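Long-range contact in glucose-6-phosphate isomerase (Plasmodium falciparum, PDB 3QKI), which probably interconverts alpha-D-glucose 6-phosphate and beta-D-fructose 6-phosphate, an early step of glycolysis: residues Gln71-Val82 with Leu359-Asn367. Numbering follows the deposited sequence.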
loop_
_atom_site.group_PDB
_atom_site.type_symbol
_atom_site.label_atom_id
_atom_site.label_comp_id
_atom_site.label_asym_id
_atom_site.label_seq_id
_atom_site.Cartn_x
_atom_site.Cartn_y
_atom_site.Cartn_z
ATOM N N GLN A 71 -8.297 23.758 -0.286
ATOM C CA GLN A 71 -9.163 23.209 -1.326
ATOM C C GLN A 71 -9.536 24.363 -2.242
ATOM O O GLN A 71 -9.676 25.504 -1.792
ATOM C CB GLN A 71 -10.417 22.506 -0.742
ATOM C CG GLN A 71 -10.084 21.280 0.110
ATOM C CD GLN A 71 -9.511 20.116 -0.669
ATOM O OE1 GLN A 71 -9.703 19.966 -1.879
ATOM N NE2 GLN A 71 -8.826 19.249 0.018
ATOM N N ARG A 72 -9.686 24.073 -3.521
ATOM C CA ARG A 72 -9.932 25.079 -4.556
ATOM C C ARG A 72 -11.363 25.627 -4.640
ATOM O O ARG A 72 -12.028 25.545 -5.671
ATOM C CB ARG A 72 -9.368 24.613 -5.917
ATOM C CG ARG A 72 -7.890 24.232 -5.853
ATOM C CD ARG A 72 -7.284 24.114 -7.229
ATOM N NE ARG A 72 -7.117 25.440 -7.830
ATOM C CZ ARG A 72 -6.744 25.666 -9.086
ATOM N NH1 ARG A 72 -6.500 24.659 -9.905
ATOM N NH2 ARG A 72 -6.609 26.911 -9.528
ATOM N N TYR A 73 -11.818 26.212 -3.546
ATOM C CA TYR A 73 -13.119 26.852 -3.472
ATOM C C TYR A 73 -13.134 28.033 -2.541
ATOM O O TYR A 73 -12.451 28.036 -1.513
ATOM C CB TYR A 73 -14.287 25.868 -3.127
ATOM C CG TYR A 73 -14.053 24.832 -2.035
ATOM C CD1 TYR A 73 -14.293 23.477 -2.272
ATOM C CD2 TYR A 73 -13.758 25.219 -0.729
ATOM C CE1 TYR A 73 -14.129 22.527 -1.271
ATOM C CE2 TYR A 73 -13.576 24.277 0.278
ATOM C CZ TYR A 73 -13.785 22.934 0.006
ATOM O OH TYR A 73 -13.628 21.998 0.986
ATOM N N SER A 74 -13.964 29.012 -2.882
ATOM C CA SER A 74 -14.248 30.158 -2.031
ATOM C C SER A 74 -15.343 29.667 -1.055
ATOM O O SER A 74 -15.902 28.575 -1.253
ATOM C CB SER A 74 -14.794 31.300 -2.875
ATOM O OG SER A 74 -16.072 30.970 -3.399
ATOM N N GLU A 75 -15.692 30.469 -0.036
ATOM C CA GLU A 75 -16.787 30.106 0.866
ATOM C C GLU A 75 -18.108 30.016 0.079
ATOM O O GLU A 75 -18.960 29.182 0.395
ATOM C CB GLU A 75 -16.935 31.114 2.003
ATOM C CG GLU A 75 -15.761 31.136 2.942
ATOM C CD GLU A 75 -15.566 32.474 3.627
ATOM O OE1 GLU A 75 -14.817 33.327 3.090
ATOM O OE2 GLU A 75 -16.191 32.675 4.694
ATOM N N LYS A 76 -18.256 30.846 -0.961
ATOM C CA LYS A 76 -19.427 30.864 -1.848
ATOM C C LYS A 76 -19.573 29.545 -2.612
ATOM O O LYS A 76 -20.687 29.042 -2.759
ATOM C CB LYS A 76 -19.299 32.012 -2.855
ATOM C CG LYS A 76 -20.554 32.833 -3.007
ATOM C CD LYS A 76 -20.501 34.012 -2.038
ATOM C CE LYS A 76 -20.926 35.299 -2.689
ATOM N NZ LYS A 76 -20.432 36.488 -1.947
ATOM N N THR A 77 -18.446 28.996 -3.122
ATOM C CA THR A 77 -18.472 27.711 -3.850
ATOM C C THR A 77 -18.775 26.548 -2.888
ATOM O O THR A 77 -19.508 25.628 -3.251
ATOM C CB THR A 77 -17.231 27.523 -4.714
ATOM O OG1 THR A 77 -17.146 28.618 -5.623
ATOM C CG2 THR A 77 -17.256 26.201 -5.519
ATOM N N LEU A 78 -18.264 26.616 -1.649
ATOM C CA LEU A 78 -18.567 25.567 -0.676
ATOM C C LEU A 78 -20.053 25.623 -0.312
ATOM O O LEU A 78 -20.669 24.584 -0.148
ATOM C CB LEU A 78 -17.660 25.657 0.571
ATOM C CG LEU A 78 -17.771 24.492 1.574
ATOM C CD1 LEU A 78 -17.526 23.144 0.912
ATOM C CD2 LEU A 78 -16.856 24.707 2.761
ATOM N N ASN A 79 -20.642 26.835 -0.240
ATOM C CA ASN A 79 -22.082 26.993 0.027
ATOM C C ASN A 79 -22.895 26.372 -1.087
ATOM O O ASN A 79 -23.917 25.745 -0.804
ATOM C CB ASN A 79 -22.459 28.462 0.242
ATOM C CG ASN A 79 -21.944 29.035 1.549
ATOM O OD1 ASN A 79 -21.481 28.316 2.446
ATOM N ND2 ASN A 79 -21.974 30.355 1.675
ATOM N N LYS A 80 -22.407 26.466 -2.347
ATOM C CA LYS A 80 -23.092 25.846 -3.479
ATOM C C LYS A 80 -23.017 24.326 -3.376
ATOM O O LYS A 80 -23.987 23.646 -3.720
ATOM C CB LYS A 80 -22.543 26.343 -4.817
ATOM C CG LYS A 80 -23.313 25.846 -6.047
ATOM C CD LYS A 80 -24.764 26.334 -6.098
ATOM C CE LYS A 80 -24.940 27.847 -6.024
ATOM N NZ LYS A 80 -26.368 28.220 -6.071
ATOM N N LEU A 81 -21.865 23.786 -2.881
ATOM C CA LEU A 81 -21.717 22.341 -2.670
ATOM C C LEU A 81 -22.762 21.875 -1.639
ATOM O O LEU A 81 -23.369 20.825 -1.828
ATOM C CB LEU A 81 -20.281 21.990 -2.223
ATOM C CG LEU A 81 -19.262 21.862 -3.362
ATOM C CD1 LEU A 81 -17.849 21.881 -2.822
ATOM C CD2 LEU A 81 -19.490 20.603 -4.188
ATOM N N VAL A 82 -23.015 22.695 -0.590
ATOM C CA VAL A 82 -24.045 22.419 0.433
ATOM C C VAL A 82 -25.444 22.446 -0.201
ATOM O O VAL A 82 -26.266 21.583 0.113
ATOM C CB VAL A 82 -23.896 23.331 1.669
ATOM C CG1 VAL A 82 -25.079 23.172 2.639
ATOM C CG2 VAL A 82 -22.569 23.050 2.366
ATOM N N LEU A 359 -18.890 17.554 4.636
ATOM C CA LEU A 359 -17.980 18.516 3.993
ATOM C C LEU A 359 -16.785 17.801 3.348
ATOM O O LEU A 359 -16.335 18.208 2.282
ATOM C CB LEU A 359 -17.499 19.561 5.008
ATOM C CG LEU A 359 -18.586 20.543 5.522
ATOM C CD1 LEU A 359 -18.043 21.392 6.670
ATOM C CD2 LEU A 359 -19.105 21.412 4.391
ATOM N N LEU A 360 -16.315 16.709 3.968
ATOM C CA LEU A 360 -15.213 15.900 3.428
ATOM C C LEU A 360 -15.674 15.166 2.163
ATOM O O LEU A 360 -14.980 15.168 1.158
ATOM C CB LEU A 360 -14.699 14.930 4.506
ATOM C CG LEU A 360 -13.380 14.203 4.211
ATOM C CD1 LEU A 360 -12.239 15.204 3.935
ATOM C CD2 LEU A 360 -12.962 13.341 5.389
ATOM N N ALA A 361 -16.886 14.602 2.182
ATOM C CA ALA A 361 -17.491 13.937 1.008
ATOM C C ALA A 361 -17.745 14.947 -0.117
ATOM O O ALA A 361 -17.455 14.650 -1.274
ATOM C CB ALA A 361 -18.823 13.252 1.419
ATOM N N LEU A 362 -18.250 16.158 0.216
ATOM C CA LEU A 362 -18.498 17.214 -0.789
ATOM C C LEU A 362 -17.211 17.653 -1.471
ATOM O O LEU A 362 -17.202 17.862 -2.676
ATOM C CB LEU A 362 -19.218 18.425 -0.179
ATOM C CG LEU A 362 -20.710 18.241 0.177
ATOM C CD1 LEU A 362 -21.190 19.394 1.045
ATOM C CD2 LEU A 362 -21.551 18.166 -1.051
ATOM N N THR A 363 -16.113 17.755 -0.688
ATOM C CA THR A 363 -14.784 18.133 -1.175
ATOM C C THR A 363 -14.287 17.076 -2.164
ATOM O O THR A 363 -13.824 17.424 -3.246
ATOM C CB THR A 363 -13.841 18.312 0.014
ATOM O OG1 THR A 363 -14.330 19.379 0.836
ATOM C CG2 THR A 363 -12.427 18.594 -0.397
ATOM N N SER A 364 -14.387 15.794 -1.784
ATOM C CA SER A 364 -13.974 14.658 -2.606
ATOM C C SER A 364 -14.754 14.643 -3.939
ATOM O O SER A 364 -14.155 14.471 -5.002
ATOM C CB SER A 364 -14.207 13.372 -1.831
ATOM O OG SER A 364 -13.834 12.210 -2.557
ATOM N N PHE A 365 -16.082 14.818 -3.868
ATOM C CA PHE A 365 -17.004 14.869 -5.002
ATOM C C PHE A 365 -16.627 16.021 -5.936
ATOM O O PHE A 365 -16.565 15.836 -7.147
ATOM C CB PHE A 365 -18.452 15.029 -4.474
ATOM C CG PHE A 365 -19.498 15.268 -5.536
ATOM C CD1 PHE A 365 -19.959 14.225 -6.332
ATOM C CD2 PHE A 365 -20.029 16.542 -5.737
ATOM C CE1 PHE A 365 -20.937 14.451 -7.312
ATOM C CE2 PHE A 365 -20.979 16.773 -6.734
ATOM C CZ PHE A 365 -21.428 15.727 -7.517
ATOM N N TYR A 366 -16.371 17.220 -5.356
ATOM C CA TYR A 366 -15.980 18.426 -6.076
ATOM C C TYR A 366 -14.663 18.209 -6.862
ATOM O O TYR A 366 -14.628 18.439 -8.071
ATOM C CB TYR A 366 -15.829 19.561 -5.053
ATOM C CG TYR A 366 -15.385 20.889 -5.617
ATOM C CD1 TYR A 366 -16.280 21.716 -6.296
ATOM C CD2 TYR A 366 -14.100 21.373 -5.382
ATOM C CE1 TYR A 366 -15.888 22.959 -6.785
ATOM C CE2 TYR A 366 -13.694 22.618 -5.868
ATOM C CZ TYR A 366 -14.597 23.412 -6.560
ATOM O OH TYR A 366 -14.204 24.639 -7.028
ATOM N N ASN A 367 -13.610 17.718 -6.181
ATOM C CA ASN A 367 -12.311 17.431 -6.817
ATOM C C ASN A 367 -12.420 16.430 -7.933
ATOM O O ASN A 367 -11.821 16.627 -8.997
ATOM C CB ASN A 367 -11.293 16.956 -5.786
ATOM C CG ASN A 367 -10.804 18.071 -4.910
ATOM O OD1 ASN A 367 -10.870 19.234 -5.282
ATOM N ND2 ASN A 367 -10.322 17.741 -3.717
HETATM O O HOH W 1 -9.829 21.257 -4.207
#
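Thr363 OG1 takes part in two short bonds: it accepts the phenol of Tyr73, with OH 2.7 Å from OG1, and donates its own hydrogen bond to Leu359 O. Together these two bonds limit rotation of the side chain about chi1. The hydroxyl and the backbone N of Thr363 reach the Leu359 oxygen from opposite faces of its carbonyl plane. Thr363 OG1 lies at the edge of the Tyr73 ring, in its plane, while Gln71 CB lies over one face and Leu78 CD1 over the other. The methyl of Thr363, CG2, presses against the amide of Gln71, 3.3 Å from CD. Asn367 ND2 donates an almost straight bond (170°) to Gln71 OE1, which lies close to the Asn367 amide plane, whereas ND2 is tilted from the plane of the Gln71 carbonyl. A water bridges the same OE1, Asn367 OD1 and the backbone N of Arg72.

Tyr366 extends from helix 356-371 with CG anti to its backbone N (chi1 178°), and its phenol donates to Arg72 O, 2.7 Å from OH. This carbonyl belongs to the inverse gamma turn centred on Arg72. Tyr73 CD1 sits over one face of the Tyr366 ring, and Thr77 CG2 comes within 3.7 Å of CE1 of Tyr366. Further along, Leu81 lays CD1 against Tyr366 CB at 3.8 Å and turns CD2 to the edge of Phe365. Leu362 packs its methyls against the Leu81 backbone and Val82 CG2.

Ser74 caps helix 75-87 through Thr77 N, and Glu39 of helix 27-39 binds the Thr77 hydroxyl. Away from the sugar-phosphate site, the axes of 75-82 and 359-367 cross at 102°, joining the turn and helix after strand 64-70 to the helix before strand 375-380 of the same mixed sheet in the phosphoglucose isomerase fold.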